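Saframycin Mx1 synthetase B (Legionella pneumophila subsp. pneumophila, PDB 3KXW) belongs to the ANL superfamily, is named a fatty acid AMP ligase, and is modelled here with 5'-O-[(S)-(dodecanoyloxy)(hydroxy)phosphoryl]adenosine bound. Local coordinates at residues K346-Q354 / F362-L373; I457-G465 / V493-L502. All coordinates share one frame; numbering follows the deposited sequence.

Contact 1: residues K346-Q354 / F362-L373; sequences KTLTLAKEQ and FADDNSPGSYKL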
loop_
_atom_site.group_PDB
_atom_site.type_symbol
_atom_site.label_atom_id
_atom_site.label_comp_id
_atom_site.label_asym_id
_atom_site.label_seq_id
_atom_site.Cartn_x
_atom_site.Cartn_y
_atom_site.Cartn_z
ATOM N N LYS A 346 -16.951 -13.526 -6.031
ATOM C CA LYS A 346 -17.070 -14.970 -5.876
ATOM C C LYS A 346 -16.148 -15.540 -4.809
ATOM O O LYS A 346 -15.101 -14.968 -4.508
ATOM C CB LYS A 346 -16.815 -15.657 -7.222
ATOM C CG LYS A 346 -17.784 -15.181 -8.326
ATOM C CD LYS A 346 -17.518 -15.918 -9.623
ATOM C CE LYS A 346 -18.455 -15.471 -10.737
ATOM N NZ LYS A 346 -18.159 -14.060 -11.163
ATOM N N THR A 347 -16.551 -16.667 -4.232
ATOM C CA THR A 347 -15.706 -17.402 -3.305
ATOM C C THR A 347 -15.665 -18.879 -3.694
ATOM O O THR A 347 -16.536 -19.368 -4.417
ATOM C CB THR A 347 -16.145 -17.245 -1.814
ATOM O OG1 THR A 347 -17.395 -17.910 -1.584
ATOM C CG2 THR A 347 -16.270 -15.767 -1.429
ATOM N N LEU A 348 -14.631 -19.576 -3.242
ATOM C CA LEU A 348 -14.573 -21.034 -3.381
ATOM C C LEU A 348 -14.290 -21.680 -2.043
ATOM O O LEU A 348 -13.631 -21.094 -1.187
ATOM C CB LEU A 348 -13.488 -21.439 -4.365
ATOM C CG LEU A 348 -13.775 -21.142 -5.832
ATOM C CD1 LEU A 348 -12.482 -21.357 -6.625
ATOM C CD2 LEU A 348 -14.920 -22.026 -6.322
ATOM N N THR A 349 -14.794 -22.892 -1.853
ATOM C CA THR A 349 -14.575 -23.599 -0.610
ATOM C C THR A 349 -13.617 -24.736 -0.857
ATOM O O THR A 349 -13.904 -25.638 -1.645
ATOM C CB THR A 349 -15.883 -24.158 -0.040
ATOM O OG1 THR A 349 -16.832 -23.091 0.112
ATOM C CG2 THR A 349 -15.629 -24.819 1.303
ATOM N N LEU A 350 -12.458 -24.678 -0.215
ATOM C CA LEU A 350 -11.477 -25.730 -0.372
ATOM C C LEU A 350 -11.538 -26.684 0.813
ATOM O O LEU A 350 -11.875 -26.288 1.939
ATOM C CB LEU A 350 -10.056 -25.174 -0.489
ATOM C CG LEU A 350 -9.724 -24.007 -1.422
ATOM C CD1 LEU A 350 -8.310 -24.143 -1.964
ATOM C CD2 LEU A 350 -10.732 -23.834 -2.546
ATOM N N ALA A 351 -11.187 -27.940 0.551
ATOM C CA ALA A 351 -11.084 -28.964 1.587
ATOM C C ALA A 351 -9.888 -28.739 2.505
ATOM O O ALA A 351 -8.878 -28.165 2.100
ATOM C CB ALA A 351 -10.991 -30.355 0.939
ATOM N N LYS A 352 -9.978 -29.226 3.739
ATOM C CA LYS A 352 -8.846 -29.135 4.652
ATOM C C LYS A 352 -7.626 -29.819 4.054
ATOM O O LYS A 352 -6.501 -29.329 4.154
ATOM C CB LYS A 352 -9.171 -29.780 5.993
ATOM C CG LYS A 352 -8.066 -29.549 7.015
ATOM C CD LYS A 352 -8.201 -30.451 8.232
ATOM C CE LYS A 352 -7.064 -30.200 9.219
ATOM N NZ LYS A 352 -5.710 -30.383 8.590
ATOM N N GLU A 353 -7.858 -30.970 3.440
ATOM C CA GLU A 353 -6.783 -31.760 2.879
ATOM C C GLU A 353 -6.586 -31.417 1.409
ATOM O O GLU A 353 -7.481 -31.632 0.603
ATOM C CB GLU A 353 -7.118 -33.247 3.019
ATOM C CG GLU A 353 -6.046 -34.151 2.470
ATOM C CD GLU A 353 -4.730 -33.992 3.197
ATOM O OE1 GLU A 353 -4.730 -34.008 4.461
ATOM O OE2 GLU A 353 -3.694 -33.854 2.509
ATOM N N GLN A 354 -5.406 -30.911 1.068
ATOM C CA GLN A 354 -5.087 -30.548 -0.307
ATOM C C GLN A 354 -4.075 -31.488 -0.947
ATOM O O GLN A 354 -3.630 -31.264 -2.072
ATOM C CB GLN A 354 -4.575 -29.109 -0.363
ATOM C CG GLN A 354 -5.623 -28.095 0.022
ATOM C CD GLN A 354 -6.756 -28.018 -0.994
ATOM O OE1 GLN A 354 -6.531 -28.073 -2.210
ATOM N NE2 GLN A 354 -7.976 -27.881 -0.503
ATOM N N PHE A 362 -11.715 -29.275 -3.610
ATOM C CA PHE A 362 -12.844 -28.470 -3.192
ATOM C C PHE A 362 -13.704 -29.232 -2.183
ATOM O O PHE A 362 -13.603 -30.447 -2.076
ATOM C CB PHE A 362 -13.690 -28.111 -4.415
ATOM C CG PHE A 362 -12.983 -27.251 -5.419
ATOM C CD1 PHE A 362 -12.877 -25.885 -5.224
ATOM C CD2 PHE A 362 -12.446 -27.807 -6.573
ATOM C CE1 PHE A 362 -12.235 -25.082 -6.162
ATOM C CE2 PHE A 362 -11.807 -27.015 -7.512
ATOM C CZ PHE A 362 -11.710 -25.651 -7.310
ATOM N N ALA A 363 -14.549 -28.517 -1.449
ATOM C CA ALA A 363 -15.397 -29.148 -0.438
ATOM C C ALA A 363 -16.759 -28.467 -0.344
ATOM O O ALA A 363 -16.921 -27.331 -0.796
ATOM C CB ALA A 363 -14.693 -29.155 0.925
ATOM N N ASP A 364 -17.735 -29.165 0.236
ATOM C CA ASP A 364 -19.072 -28.607 0.422
ATOM C C ASP A 364 -19.042 -27.380 1.338
ATOM O O ASP A 364 -18.245 -27.312 2.279
ATOM C CB ASP A 364 -20.042 -29.662 0.968
ATOM C CG ASP A 364 -20.279 -30.811 -0.013
ATOM O OD1 ASP A 364 -20.127 -30.605 -1.239
ATOM O OD2 ASP A 364 -20.621 -31.924 0.449
ATOM N N ASP A 365 -19.950 -26.445 1.063
ATOM C CA ASP A 365 -19.896 -25.066 1.562
ATOM C C ASP A 365 -19.664 -24.830 3.049
ATOM O O ASP A 365 -19.607 -23.681 3.480
ATOM C CB ASP A 365 -21.125 -24.269 1.113
ATOM C CG ASP A 365 -20.921 -23.599 -0.230
ATOM O OD1 ASP A 365 -21.869 -22.953 -0.732
ATOM O OD2 ASP A 365 -19.808 -23.724 -0.786
ATOM N N ASN A 366 -19.547 -25.886 3.835
ATOM C CA ASN A 366 -19.094 -25.726 5.214
ATOM C C ASN A 366 -18.700 -27.050 5.831
ATOM O O ASN A 366 -18.653 -27.195 7.061
ATOM C CB ASN A 366 -20.111 -24.972 6.080
ATOM C CG ASN A 366 -21.491 -24.916 5.453
ATOM O OD1 ASN A 366 -22.172 -23.886 5.515
ATOM N ND2 ASN A 366 -21.913 -26.023 4.839
ATOM N N SER A 367 -18.424 -28.009 4.952
ATOM C CA SER A 367 -17.799 -29.274 5.313
ATOM C C SER A 367 -16.787 -29.024 6.430
ATOM O O SER A 367 -16.252 -27.920 6.543
ATOM C CB SER A 367 -17.098 -29.853 4.075
ATOM O OG SER A 367 -16.772 -31.226 4.239
ATOM N N PRO A 368 -16.522 -30.041 7.266
ATOM C CA PRO A 368 -15.589 -29.873 8.390
ATOM C C PRO A 368 -14.209 -29.440 7.921
ATOM O O PRO A 368 -13.672 -30.032 6.990
ATOM C CB PRO A 368 -15.500 -31.285 8.995
ATOM C CG PRO A 368 -16.743 -31.957 8.582
ATOM C CD PRO A 368 -17.085 -31.398 7.219
ATOM N N GLY A 369 -13.643 -28.418 8.551
ATOM C CA GLY A 369 -12.274 -28.030 8.260
ATOM C C GLY A 369 -12.106 -27.337 6.911
ATOM O O GLY A 369 -10.998 -26.957 6.548
ATOM N N SER A 370 -13.204 -27.171 6.177
ATOM C CA SER A 370 -13.184 -26.447 4.904
ATOM C C SER A 370 -12.904 -24.962 5.141
ATOM O O SER A 370 -13.121 -24.453 6.241
ATOM C CB SER A 370 -14.521 -26.607 4.187
ATOM O OG SER A 370 -15.552 -25.920 4.875
ATOM N N TYR A 371 -12.425 -24.268 4.111
ATOM C CA TYR A 371 -12.166 -22.837 4.211
ATOM C C TYR A 371 -12.474 -22.160 2.891
ATOM O O TYR A 371 -12.499 -22.809 1.853
ATOM C CB TYR A 371 -10.726 -22.547 4.647
ATOM C CG TYR A 371 -9.627 -23.071 3.749
ATOM C CD1 TYR A 371 -8.913 -22.215 2.913
ATOM C CD2 TYR A 371 -9.279 -24.421 3.753
ATOM C CE1 TYR A 371 -7.890 -22.690 2.098
ATOM C CE2 TYR A 371 -8.266 -24.903 2.953
ATOM C CZ TYR A 371 -7.573 -24.038 2.123
ATOM O OH TYR A 371 -6.564 -24.529 1.330
ATOM N N LYS A 372 -12.714 -20.856 2.932
ATOM C CA LYS A 372 -13.136 -20.133 1.747
ATOM C C LYS A 372 -12.004 -19.252 1.235
ATOM O O LYS A 372 -11.305 -18.613 2.023
ATOM C CB LYS A 372 -14.353 -19.266 2.050
ATOM C CG LYS A 372 -15.649 -20.019 2.375
ATOM C CD LYS A 372 -16.850 -19.207 1.922
ATOM C CE LYS A 372 -18.054 -19.435 2.815
ATOM N NZ LYS A 372 -19.181 -18.521 2.420
ATOM N N LEU A 373 -11.829 -19.227 -0.084
ATOM C CA LEU A 373 -10.927 -18.285 -0.714
ATOM C C LEU A 373 -11.777 -17.307 -1.498
ATOM O O LEU A 373 -12.810 -17.692 -2.062
ATOM C CB LEU A 373 -9.954 -18.986 -1.657
ATOM C CG LEU A 373 -8.920 -19.931 -1.048
ATOM C CD1 LEU A 373 -8.023 -20.479 -2.143
ATOM C CD2 LEU A 373 -8.098 -19.238 0.040
HETATM O O HOH W 1 -19.503 -16.847 -0.176
HETATM O O HOH W 2 -13.187 -30.043 4.377
#

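Contact 2: residues I457-G465 / V493-L502; sequences IKDLIIIYG and VIQEEHEYKL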
loop_
_atom_site.group_PDB
_atom_site.type_symbol
_atom_site.label_atom_id
_atom_site.label_comp_id
_atom_site.label_asym_id
_atom_site.label_seq_id
_atom_site.Cartn_x
_atom_site.Cartn_y
_atom_site.Cartn_z
ATOM N N ILE A 457 5.336 -18.095 -2.887
ATOM C CA ILE A 457 6.239 -19.224 -3.073
ATOM C C ILE A 457 7.086 -19.431 -1.810
ATOM O O ILE A 457 7.224 -20.548 -1.288
ATOM C CB ILE A 457 7.173 -19.006 -4.275
ATOM C CG1 ILE A 457 6.384 -19.100 -5.594
ATOM C CG2 ILE A 457 8.307 -20.021 -4.254
ATOM C CD1 ILE A 457 7.247 -18.861 -6.841
ATOM N N LYS A 458 7.639 -18.331 -1.319
ATOM C CA LYS A 458 8.502 -18.371 -0.148
ATOM C C LYS A 458 7.718 -18.234 1.152
ATOM O O LYS A 458 6.846 -17.378 1.279
ATOM C CB LYS A 458 9.551 -17.264 -0.230
ATOM C CG LYS A 458 10.617 -17.502 -1.276
ATOM C CD LYS A 458 11.960 -17.066 -0.725
ATOM C CE LYS A 458 12.862 -16.516 -1.801
ATOM N NZ LYS A 458 13.835 -15.602 -1.145
ATOM N N ASP A 459 8.052 -19.096 2.106
ATOM C CA ASP A 459 7.451 -19.100 3.427
ATOM C C ASP A 459 7.511 -17.711 4.086
ATOM O O ASP A 459 8.578 -17.119 4.213
ATOM C CB ASP A 459 8.172 -20.137 4.288
ATOM C CG ASP A 459 7.474 -20.389 5.590
ATOM O OD1 ASP A 459 6.766 -21.415 5.691
ATOM O OD2 ASP A 459 7.615 -19.555 6.509
ATOM N N LEU A 460 6.363 -17.201 4.507
ATOM C CA LEU A 460 6.294 -15.835 5.020
ATOM C C LEU A 460 7.095 -15.658 6.318
ATOM O O LEU A 460 7.622 -14.584 6.599
ATOM C CB LEU A 460 4.832 -15.425 5.234
ATOM C CG LEU A 460 4.648 -13.992 5.729
ATOM C CD1 LEU A 460 4.942 -13.016 4.599
ATOM C CD2 LEU A 460 3.245 -13.749 6.246
ATOM N N ILE A 461 7.173 -16.710 7.119
ATOM C CA ILE A 461 7.998 -16.664 8.323
ATOM C C ILE A 461 9.470 -16.449 7.952
ATOM O O ILE A 461 10.186 -15.689 8.606
ATOM C CB ILE A 461 7.788 -17.938 9.166
ATOM C CG1 ILE A 461 6.429 -17.819 9.872
ATOM C CG2 ILE A 461 8.896 -18.122 10.181
ATOM C CD1 ILE A 461 5.858 -19.119 10.346
ATOM N N ILE A 462 9.900 -17.108 6.883
ATOM C CA ILE A 462 11.267 -16.957 6.398
ATOM C C ILE A 462 11.495 -15.535 5.905
ATOM O O ILE A 462 12.530 -14.930 6.168
ATOM C CB ILE A 462 11.570 -17.962 5.259
ATOM C CG1 ILE A 462 11.399 -19.398 5.769
ATOM C CG2 ILE A 462 12.975 -17.722 4.670
ATOM C CD1 ILE A 462 12.224 -19.699 6.992
ATOM N N ILE A 463 10.521 -14.997 5.185
ATOM C CA ILE A 463 10.612 -13.623 4.695
ATOM C C ILE A 463 10.702 -12.592 5.815
ATOM O O ILE A 463 11.538 -11.687 5.764
ATOM C CB ILE A 463 9.436 -13.266 3.777
ATOM C CG1 ILE A 463 9.515 -14.093 2.497
ATOM C CG2 ILE A 463 9.417 -11.768 3.469
ATOM C CD1 ILE A 463 10.941 -14.547 2.140
ATOM N N TYR A 464 9.831 -12.713 6.815
ATOM C CA TYR A 464 9.889 -11.835 7.974
ATOM C C TYR A 464 11.259 -11.913 8.628
ATOM O O TYR A 464 11.798 -10.891 9.051
ATOM C CB TYR A 464 8.767 -12.138 8.991
ATOM C CG TYR A 464 7.489 -11.388 8.664
ATOM C CD1 TYR A 464 6.832 -11.615 7.477
ATOM C CD2 TYR A 464 6.955 -10.435 9.536
ATOM C CE1 TYR A 464 5.664 -10.921 7.145
ATOM C CE2 TYR A 464 5.779 -9.736 9.214
ATOM C CZ TYR A 464 5.141 -9.993 8.012
ATOM O OH TYR A 464 3.975 -9.323 7.646
ATOM N N GLY A 465 11.830 -13.113 8.672
ATOM C CA GLY A 465 13.116 -13.333 9.326
ATOM C C GLY A 465 14.260 -12.655 8.596
ATOM O O GLY A 465 15.058 -11.943 9.199
ATOM N N VAL A 493 5.750 -14.060 13.752
ATOM C CA VAL A 493 4.605 -14.427 12.930
ATOM C C VAL A 493 4.223 -15.874 13.143
ATOM O O VAL A 493 5.081 -16.767 13.150
ATOM C CB VAL A 493 4.907 -14.219 11.437
ATOM C CG1 VAL A 493 3.696 -14.634 10.584
ATOM C CG2 VAL A 493 5.251 -12.780 11.189
ATOM N N ILE A 494 2.923 -16.091 13.313
ATOM C CA ILE A 494 2.344 -17.408 13.529
ATOM C C ILE A 494 1.569 -17.787 12.290
ATOM O O ILE A 494 0.843 -16.952 11.754
ATOM C CB ILE A 494 1.359 -17.349 14.713
ATOM C CG1 ILE A 494 2.131 -17.034 15.988
ATOM C CG2 ILE A 494 0.578 -18.641 14.860
ATOM C CD1 ILE A 494 3.392 -17.838 16.104
ATOM N N GLN A 495 1.724 -19.021 11.816
ATOM C CA GLN A 495 0.837 -19.501 10.752
ATOM C C GLN A 495 -0.283 -20.292 11.388
ATOM O O GLN A 495 -0.033 -21.212 12.157
ATOM C CB GLN A 495 1.559 -20.349 9.715
ATOM C CG GLN A 495 0.660 -20.635 8.517
ATOM C CD GLN A 495 1.245 -21.646 7.546
ATOM O OE1 GLN A 495 2.278 -22.256 7.808
ATOM N NE2 GLN A 495 0.577 -21.824 6.408
ATOM N N GLU A 496 -1.518 -19.924 11.083
ATOM C CA GLU A 496 -2.647 -20.428 11.841
ATOM C C GLU A 496 -3.823 -20.669 10.906
ATOM O O GLU A 496 -4.499 -19.729 10.491
ATOM C CB GLU A 496 -2.998 -19.414 12.930
ATOM C CG GLU A 496 -4.201 -19.750 13.785
ATOM C CD GLU A 496 -4.203 -18.950 15.060
ATOM O OE1 GLU A 496 -3.687 -19.459 16.074
ATOM O OE2 GLU A 496 -4.682 -17.797 15.040
ATOM N N GLU A 497 -4.050 -21.944 10.593
ATOM C CA GLU A 497 -4.942 -22.383 9.512
ATOM C C GLU A 497 -5.087 -21.393 8.364
ATOM O O GLU A 497 -5.939 -20.496 8.376
ATOM C CB GLU A 497 -6.309 -22.856 10.041
ATOM C CG GLU A 497 -7.186 -21.764 10.603
ATOM C CD GLU A 497 -8.212 -22.306 11.575
ATOM O OE1 GLU A 497 -9.061 -23.136 11.156
ATOM O OE2 GLU A 497 -8.170 -21.890 12.757
ATOM N N HIS A 498 -4.223 -21.568 7.371
ATOM C CA HIS A 498 -4.381 -20.880 6.105
ATOM C C HIS A 498 -4.111 -19.373 6.157
ATOM O O HIS A 498 -4.256 -18.707 5.144
ATOM C CB HIS A 498 -5.786 -21.154 5.532
ATOM C CG HIS A 498 -6.308 -22.528 5.835
ATOM N ND1 HIS A 498 -5.716 -23.674 5.348
ATOM C CD2 HIS A 498 -7.375 -22.937 6.564
ATOM C CE1 HIS A 498 -6.383 -24.730 5.779
ATOM N NE2 HIS A 498 -7.398 -24.310 6.516
ATOM N N GLU A 499 -3.737 -18.838 7.321
ATOM C CA GLU A 499 -3.386 -17.420 7.436
ATOM C C GLU A 499 -2.119 -17.181 8.251
ATOM O O GLU A 499 -1.735 -18.000 9.096
ATOM C CB GLU A 499 -4.529 -16.639 8.077
ATOM C CG GLU A 499 -5.871 -17.204 7.717
ATOM C CD GLU A 499 -6.995 -16.254 8.030
ATOM O OE1 GLU A 499 -7.078 -15.791 9.194
ATOM O OE2 GLU A 499 -7.789 -15.984 7.101
ATOM N N TYR A 500 -1.470 -16.054 7.994
ATOM C CA TYR A 500 -0.332 -15.658 8.811
ATOM C C TYR A 500 -0.720 -14.475 9.687
ATOM O O TYR A 500 -1.427 -13.584 9.240
ATOM C CB TYR A 500 0.866 -15.305 7.939
ATOM C CG TYR A 500 1.492 -16.497 7.255
ATOM C CD1 TYR A 500 2.531 -17.207 7.859
ATOM C CD2 TYR A 500 1.041 -16.921 6.011
ATOM C CE1 TYR A 500 3.111 -18.297 7.234
ATOM C CE2 TYR A 500 1.601 -18.016 5.383
ATOM C CZ TYR A 500 2.637 -18.698 5.992
ATOM O OH TYR A 500 3.192 -19.777 5.353
ATOM N N LYS A 501 -0.258 -14.468 10.933
ATOM C CA LYS A 501 -0.632 -13.395 11.863
ATOM C C LYS A 501 0.606 -12.851 12.558
ATOM O O LYS A 501 1.272 -13.575 13.275
ATOM C CB LYS A 501 -1.627 -13.909 12.910
ATOM C CG LYS A 501 -2.847 -14.652 12.334
ATOM C CD LYS A 501 -3.888 -15.003 13.412
ATOM C CE LYS A 501 -4.797 -13.815 13.710
ATOM N NZ LYS A 501 -5.401 -13.263 12.455
ATOM N N LEU A 502 0.919 -11.588 12.310
ATOM C CA LEU A 502 1.972 -10.921 13.045
ATOM C C LEU A 502 1.511 -10.772 14.484
ATOM O O LEU A 502 0.431 -10.231 14.748
ATOM C CB LEU A 502 2.247 -9.558 12.435
ATOM C CG LEU A 502 3.203 -8.653 13.191
ATOM C CD1 LEU A 502 4.534 -9.376 13.519
ATOM C CD2 LEU A 502 3.435 -7.343 12.409
HETATM O O HOH W 3 4.097 -18.360 2.979
#

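Contact 1: residues K346-Q354 / F362-L373
One face of the Y371 ring carries L350, whose CB lies 4.1 Å from the ring centroid, displaced toward the rim, in a CH-pi contact. The F362 ring turns an edge to the other segment: the carbonyl O of T349 and CD1 of L348 approach near its plane, the latter 3.8 Å from F362 CE1. Y371 also stacks with H498, and the F362 ring meets that of H447. Y371 belongs to a two-stranded antiparallel sheet, strands 347-350 and 371-373, inside the AMP-binding family region; F362 comes from the loop that returns along the outer edge of strand 347-350. Y371 reaches L350 because its CG sits between backbone N and carbonyl carbon (chi1 60°), which brings the ring back across the neighbouring strand. Beside it, L350 CD1 meets L373 CD1 at 3.7 Å, and this apolar face, with L348, continues onto Y452 and F445 of adjoining strands.

L348 and L373 exchange two backbone hydrogen bonds, as do L350 and Y371. The outward carbonyl of T349 is used differently. A363 N reaches it at 3.0 Å from 40° above the carbonyl plane, tying the loop to the edge of strand 347-350 turned away from 371-373, where A363 CB rests on A351.

T349, K372 and T347 share the reverse face. T349 CG2 packs against S370 CB, and a water bridges T347 OG1 to K372 NZ. Farther along, a type II turn from S367 to S370 leads into strand 371-373. The O of S367 accepts from both N and OG of S370, the hydroxyl bond being 2.7 Å.

Contact 2: residues I457-G465 / V493-L502
L460 CB sits over the centre of the Y500 ring, 3.8 Å from its centroid and only 6° off the normal, in a CH-pi contact. Leucine and tyrosine run antiparallel alongside one another, and L460 CD2 ends up 3.3 Å from Y500 CB, a tight apolar contact. With CG anti to the backbone N (chi1 -178°), the leucine directs this methyl to the base of the tyrosine. The other face of Y500 is covered by CG of Q495 from its own hairpin, while I461 CD1 stands at the ring edge, 4.2 Å from CE1 of Y500. The tyrosine is thereby sandwiched between helix and strand.

A turn farther along the helix, the relation is reversed. V493 CG2 sits over one face of the Y464 ring, 3.3 Å from Y464 CD2, the valine meeting the ring roughly perpendicular to the tyrosine's length. I461 flanks both aromatic contacts, its CG1 against V493 CB.

Behind this shell, D459 is the N-cap of helix 460-465: its OD2 accepts weak bonds from I461 N and I462 N. A water accepts from L460 N and also hydrogen-bonds Y500 OH at 2.9 Å, linking the first turn of the helix to the end of the ring. Strands 493-496 and 499-502 are held to each other by paired backbone bonds between I494 and K501, within the mixed sheet of the C-terminal domain of the ANL fold. Outside the segments, Y469 meets Y464 edge-to-face, and R562 donates to V493 O.

No direct hydrogen bond spans the two segments, so the helix is held on the hairpin by aliphatic-aromatic packing, with a polar link supplied through water.

Contact 1 is a surface element in which two strands are joined chiefly through their backbones, burying 850 Å² in total. Contact 2 is partly buried and covers 372 Å², setting a helix against a hairpin mainly through side chains, with one bridging water. Contact 1 belongs to the AMP-binding region and contact 2 to the C-terminal domain of the ANL fold, and they share no strand or helix. The centres of contact 1 and contact 2 are about 21 Å apart. They nevertheless meet: Y371 of contact 1 stacks on H498, in the turn of the hairpin of contact 2, with Y371 CD2 3.3 Å from H498 NE2. The small sheet thus abuts the hairpin tip, whereas the helix packs nearer its base.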